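Side-chain contacts in putative phosphoribosyltransferase (Neisseria gonorrhoeae, PDB 5VOG), which is a putative phosphoribosyltransferase of the type I family, its activity inferred, and binds the alarmone ppGpp between the subunits of a dimer: residues A[112-115]-A[116-120]; A[48-51]-A[52-56]. All blocks are in the same frame, centred on the assembly; numbering follows the deposited sequence.

Contact 1: A[112-115]-A[116-120]; sequences VTME and FCLKE. With G4P (guanosine-5',3'-tetraphosphate), chain D.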
# COMPACT_ATOMS: atom_id res chain seq x y z
N VAL A 112 -12.21 -5.07 -15.79
CA VAL A 112 -12.05 -6.52 -15.73
C VAL A 112 -11.56 -6.95 -14.35
O VAL A 112 -12.08 -7.91 -13.77
CB VAL A 112 -11.14 -7.01 -16.87
CG1 VAL A 112 -10.79 -8.47 -16.70
CG2 VAL A 112 -11.86 -6.80 -18.22
N THR A 113 -10.58 -6.24 -13.78
CA THR A 113 -10.13 -6.60 -12.43
C THR A 113 -11.22 -6.30 -11.42
O THR A 113 -11.47 -7.10 -10.50
CB THR A 113 -8.86 -5.84 -12.06
OG1 THR A 113 -7.81 -6.22 -12.94
CG2 THR A 113 -8.45 -6.16 -10.60
N MET A 114 -11.86 -5.14 -11.56
CA MET A 114 -12.89 -4.73 -10.61
C MET A 114 -14.03 -5.75 -10.56
O MET A 114 -14.47 -6.15 -9.48
CB MET A 114 -13.41 -3.35 -10.99
CG MET A 114 -14.31 -2.72 -9.95
SD MET A 114 -14.96 -1.15 -10.56
CE MET A 114 -13.44 -0.23 -10.70
N GLU A 115 -14.52 -6.17 -11.73
CA GLU A 115 -15.59 -7.17 -11.76
C GLU A 115 -15.14 -8.47 -11.11
O GLU A 115 -15.90 -9.08 -10.34
CB GLU A 115 -16.05 -7.44 -13.19
CG GLU A 115 -17.10 -8.55 -13.25
CD GLU A 115 -17.47 -9.01 -14.66
OE1 GLU A 115 -17.50 -8.19 -15.59
OE2 GLU A 115 -17.75 -10.22 -14.82
N PHE A 116 -13.92 -8.92 -11.41
CA PHE A 116 -13.41 -10.15 -10.84
C PHE A 116 -13.38 -10.08 -9.32
O PHE A 116 -13.86 -10.98 -8.62
CB PHE A 116 -12.01 -10.43 -11.40
CG PHE A 116 -11.32 -11.62 -10.79
CD1 PHE A 116 -11.46 -12.88 -11.35
CD2 PHE A 116 -10.50 -11.48 -9.69
CE1 PHE A 116 -10.81 -13.97 -10.79
CE2 PHE A 116 -9.85 -12.57 -9.13
CZ PHE A 116 -10.00 -13.81 -9.68
N CYS A 117 -12.84 -8.98 -8.78
CA CYS A 117 -12.70 -8.88 -7.33
C CYS A 117 -14.06 -8.73 -6.65
O CYS A 117 -14.28 -9.31 -5.58
CB CYS A 117 -11.80 -7.71 -6.97
SG CYS A 117 -10.07 -7.97 -7.38
N LEU A 118 -14.95 -7.91 -7.22
CA LEU A 118 -16.26 -7.72 -6.60
C LEU A 118 -17.06 -9.01 -6.62
O LEU A 118 -17.72 -9.35 -5.62
CB LEU A 118 -17.01 -6.60 -7.30
CG LEU A 118 -16.37 -5.22 -7.11
CD1 LEU A 118 -17.12 -4.12 -7.90
CD2 LEU A 118 -16.28 -4.86 -5.62
N LYS A 119 -17.04 -9.75 -7.73
CA LYS A 119 -17.73 -11.03 -7.77
C LYS A 119 -17.21 -11.98 -6.70
O LYS A 119 -17.99 -12.68 -6.05
CB LYS A 119 -17.60 -11.66 -9.16
CG LYS A 119 -18.56 -11.09 -10.19
CD LYS A 119 -18.52 -11.88 -11.48
CE LYS A 119 -19.58 -11.40 -12.46
NZ LYS A 119 -19.59 -12.20 -13.71
N GLU A 120 -15.89 -12.01 -6.50
CA GLU A 120 -15.34 -12.89 -5.48
C GLU A 120 -15.73 -12.44 -4.08
O GLU A 120 -16.04 -13.28 -3.23
CB GLU A 120 -13.82 -12.96 -5.62
CG GLU A 120 -13.34 -13.70 -6.85
CD GLU A 120 -13.85 -15.12 -6.90
OE1 GLU A 120 -13.73 -15.83 -5.88
OE2 GLU A 120 -14.38 -15.53 -7.96
PB G4P D . -9.95 -2.06 -13.55
O1B G4P D . -10.70 -3.30 -13.40
O2B G4P D . -10.54 -1.07 -14.58
O3B G4P D . -9.77 -1.36 -12.17
O3A G4P D . -8.45 -2.36 -13.98
PA G4P D . -7.85 -3.14 -15.22
O1A G4P D . -8.03 -4.60 -15.07
O2A G4P D . -8.41 -2.57 -16.50
O5' G4P D . -6.31 -2.69 -15.13
C5' G4P D . -5.23 -3.48 -15.66
C4' G4P D . -3.94 -2.74 -15.41
O4' G4P D . -3.86 -1.59 -16.27
C3' G4P D . -3.76 -2.23 -13.98
O3' G4P D . -2.55 -2.79 -13.43
C2' G4P D . -3.65 -0.70 -14.10
O2' G4P D . -2.71 -0.12 -13.20
C1' G4P D . -3.21 -0.55 -15.56
N9 G4P D . -3.65 0.72 -16.14
C8 G4P D . -4.83 0.97 -16.78
N7 G4P D . -4.95 2.22 -17.18
C5 G4P D . -3.76 2.82 -16.77
C6 G4P D . -3.28 4.15 -16.93
O6 G4P D . -3.86 5.10 -17.48
N1 G4P D . -2.03 4.32 -16.38
C2 G4P D . -1.30 3.35 -15.76
N2 G4P D . -0.09 3.68 -15.31
N3 G4P D . -1.73 2.10 -15.61
C4 G4P D . -2.96 1.90 -16.13
PC G4P D . -2.50 -4.23 -12.77
O1C G4P D . -2.37 -5.28 -13.81
O2C G4P D . -3.73 -4.31 -11.92
O3C G4P D . -1.22 -4.18 -11.82
PD G4P D . -0.85 -3.37 -10.49
O1D G4P D . -2.14 -2.84 -9.96
O2D G4P D . -0.20 -4.41 -9.55
O3D G4P D . 0.15 -2.33 -10.92
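Met-114 and Leu-118, one helical turn apart, run side by side and point the same way, with Met-114 CG against Leu-118 CD1 at 3.7 Å. This is the close-packed flank of helix 112-121. Leu-118 turns back over the backbone it has just left: its CG lies 3.2 Å from Met-114 O, the same carbonyl that accepts the Leu-118 N-H. Val-133, Val-129, Pro-146 and Ile-149 pack around the pair. On another buried flank Thr-113 CG2 meets Cys-117 SG at 4.0 Å, next to Thr-68 of strand 63-75.

The helix follows, after strand 101-105, a segment that corresponds to the PRPP-binding loop of type I phosphoribosyltransferases, consistent with its first turn facing the 5'-diphosphate of the nucleotide. Because chi1 of Thr-113 (-63°) sets OG1 beside the backbone N, hydroxyl and amide can turn to one phosphate oxygen: OG1 donates to O1A of the nucleotide at 2.7 Å, and the Thr-113 N-H adds a longer, more bent bond to it (143° at the hydrogen). Met-114 N reaches O1B of the other phosphate at 2.8 Å, in a straighter bond. Amides presented at the N-terminal end of a helix would be expected to suit such a charge.

The solvent side holds by charge instead of close packing. Glu-115 and the exposed Lys-119 extend alongside each other, and Lys-119 NZ makes a salt bridge to Glu-115 OE2 at 2.9 Å. The ammonium comes to the anti side of that oxygen, 33° out of the carboxylate plane. The other carboxylate oxygen, OE1, is taken by the backbone N of Lys-144, which gives the acid a second partner beyond the helix.

Contact 2: A[48-51]-A[52-56]; sequences GFIP and ARMLR. With G4P (guanosine-5',3'-tetraphosphate), chain B.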
# COMPACT_ATOMS: atom_id res chain seq x y z
N GLY A 48 -3.75 -0.28 -5.81
CA GLY A 48 -4.62 0.29 -4.79
C GLY A 48 -3.96 0.63 -3.47
O GLY A 48 -4.59 1.26 -2.62
N PHE A 49 -2.70 0.21 -3.26
CA PHE A 49 -2.07 0.37 -1.96
C PHE A 49 -1.90 1.85 -1.59
O PHE A 49 -2.21 2.26 -0.47
CB PHE A 49 -0.71 -0.34 -1.94
CG PHE A 49 -0.80 -1.84 -1.80
CD1 PHE A 49 -1.92 -2.45 -1.25
CD2 PHE A 49 0.22 -2.65 -2.23
CE1 PHE A 49 -1.99 -3.84 -1.13
CE2 PHE A 49 0.16 -4.04 -2.11
CZ PHE A 49 -0.93 -4.63 -1.55
N ILE A 50 -1.37 2.66 -2.51
CA ILE A 50 -1.12 4.05 -2.15
C ILE A 50 -2.45 4.80 -2.02
O ILE A 50 -2.65 5.48 -1.01
CB ILE A 50 -0.14 4.71 -3.14
CG1 ILE A 50 1.22 4.00 -3.04
CG2 ILE A 50 0.01 6.19 -2.81
CD1 ILE A 50 2.30 4.57 -3.93
N PRO A 51 -3.39 4.70 -2.97
CA PRO A 51 -4.72 5.30 -2.74
C PRO A 51 -5.37 4.88 -1.43
O PRO A 51 -5.96 5.73 -0.74
CB PRO A 51 -5.52 4.83 -3.95
CG PRO A 51 -4.51 4.73 -5.03
CD PRO A 51 -3.29 4.12 -4.33
N ALA A 52 -5.26 3.60 -1.04
CA ALA A 52 -5.90 3.15 0.20
C ALA A 52 -5.25 3.79 1.42
O ALA A 52 -5.95 4.21 2.35
CB ALA A 52 -5.87 1.63 0.30
N ARG A 53 -3.91 3.85 1.47
CA ARG A 53 -3.29 4.44 2.65
C ARG A 53 -3.52 5.95 2.70
O ARG A 53 -3.70 6.50 3.80
CB ARG A 53 -1.80 4.11 2.70
CG ARG A 53 -1.09 4.69 3.94
CD ARG A 53 -1.72 4.21 5.24
NE ARG A 53 -1.14 4.81 6.44
CZ ARG A 53 -1.45 6.02 6.91
NH1 ARG A 53 -2.34 6.78 6.28
NH2 ARG A 53 -0.87 6.46 8.03
N MET A 54 -3.57 6.62 1.54
CA MET A 54 -3.99 8.02 1.54
C MET A 54 -5.42 8.16 2.06
O MET A 54 -5.72 9.06 2.85
CB MET A 54 -3.88 8.61 0.13
CG MET A 54 -2.45 8.82 -0.36
SD MET A 54 -2.54 9.41 -2.07
CE MET A 54 -0.84 9.91 -2.36
N LEU A 55 -6.31 7.26 1.62
CA LEU A 55 -7.69 7.32 2.08
C LEU A 55 -7.79 7.08 3.59
O LEU A 55 -8.69 7.62 4.24
CB LEU A 55 -8.51 6.30 1.30
CG LEU A 55 -10.03 6.43 1.32
CD1 LEU A 55 -10.50 7.84 0.93
CD2 LEU A 55 -10.62 5.38 0.40
N ARG A 56 -6.88 6.29 4.17
CA ARG A 56 -6.95 6.03 5.60
C ARG A 56 -6.76 7.30 6.41
O ARG A 56 -7.28 7.41 7.53
CB ARG A 56 -5.91 4.98 6.02
CG ARG A 56 -6.30 4.24 7.29
CD ARG A 56 -5.22 3.27 7.73
NE ARG A 56 -4.20 3.94 8.53
CZ ARG A 56 -3.17 3.32 9.11
NH1 ARG A 56 -2.98 2.02 8.95
NH2 ARG A 56 -2.31 4.02 9.84
PB G4P B . 9.01 -1.08 14.31
O1B G4P B . 8.96 -2.45 14.78
O2B G4P B . 10.15 -0.22 14.88
O3B G4P B . 9.05 -1.04 12.75
O3A G4P B . 7.64 -0.33 14.62
PA G4P B . 6.88 -0.08 16.00
O1A G4P B . 6.24 -1.32 16.50
O2A G4P B . 7.81 0.59 16.98
O5' G4P B . 5.81 1.03 15.53
C5' G4P B . 4.55 1.23 16.20
C4' G4P B . 3.82 2.35 15.50
O4' G4P B . 4.47 3.60 15.78
C3' G4P B . 3.76 2.23 13.98
O3' G4P B . 2.38 2.22 13.57
C2' G4P B . 4.48 3.47 13.44
O2' G4P B . 3.89 4.01 12.26
C1' G4P B . 4.38 4.42 14.63
N9 G4P B . 5.48 5.37 14.67
C8 G4P B . 6.69 5.20 15.29
N7 G4P B . 7.50 6.23 15.14
C5 G4P B . 6.76 7.13 14.38
C6 G4P B . 7.08 8.44 13.90
O6 G4P B . 8.13 9.07 14.07
N1 G4P B . 6.04 9.00 13.18
C2 G4P B . 4.84 8.39 12.94
N2 G4P B . 3.94 9.09 12.24
N3 G4P B . 4.53 7.18 13.38
C4 G4P B . 5.52 6.61 14.08
PC G4P B . 1.50 0.90 13.57
O1C G4P B . 0.97 0.62 14.93
O2C G4P B . 2.39 -0.16 13.00
O3C G4P B . 0.33 1.21 12.53
PD G4P B . 0.27 1.44 10.96
O1D G4P B . 1.57 0.94 10.42
O2D G4P B . -0.94 0.62 10.47
O3D G4P B . 0.03 2.92 10.78
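The beta-alpha-beta unit made by strand 40-45, helix 49-59 and strand 63-75 contributes this contact, the opening turns of its helix, packed among the main sheet, helix 17-33 and the second subunit of the dimer. Across the turn Ile-50 and Met-54 lie side by side, pointing the same way. The CG2 branch of Ile-50, anti to its own nitrogen, meets the terminal CE of the outstretched Met-54 at 3.8 Å, while Met-54 CG passes 3.4 Å from Ile-50 O. That carbonyl also takes the Met-54 N-H almost straight, with 172° at the hydrogen. Ala-52 CB fits closely over Gly-48 O at 3.2 Å, its small methyl directed at the sheet, where it touches Ala-43, Ile-63 and Val-104. Pro-51 brings no N-H to the helix, and its O accepts the N-H of Leu-55, with Leu-55 N at 2.8 Å.

The dimer side is aromatic and charged. Phe-49 stacks on Phe-49 of the second subunit, and Arg-53 forms a salt bridge with Asp-167 of that subunit. The guanidinium of Arg-56 lies over that of Arg-53, Arg-56 NE standing 3.7 Å above the centre of the Arg-53 group. A bend at chi3 (85°) carries the end of Arg-56 away from its helix to a nucleotide held largely by the second subunit. There it meets the terminal phosphate of the 3'-diphosphate edge-on, NH1 bonding O2D at 2.9 Å and NH2 bonding O3D at 2.8 Å.

Two nearly straight bonds to one phosphate fix the rotation of the Arg-56 group. With Asp-167 of the second subunit and the phosphate as anionic partners, the layered guanidiniums probably balance their charge across the subunit boundary.

Contacts 1 and 2 sit on opposite sides of the chain's centre, about 19 Å apart between centres and about 9 Å between nearest atoms, without touching. The nucleotide relates them, and does so across the dimer. The one bound at contact 1 has its 5'-diphosphate on helix 112-121, and it is also bonded by Arg-56 of the second subunit; in return, Arg-56 of contact 2 reaches the nucleotide in that subunit's pocket. Each ppGpp therefore draws on residues of both chains. Residues 48-51 also approach their own chain's pocket: Gly-48 N lies 5.1 Å from O1D of the ligand at contact 1.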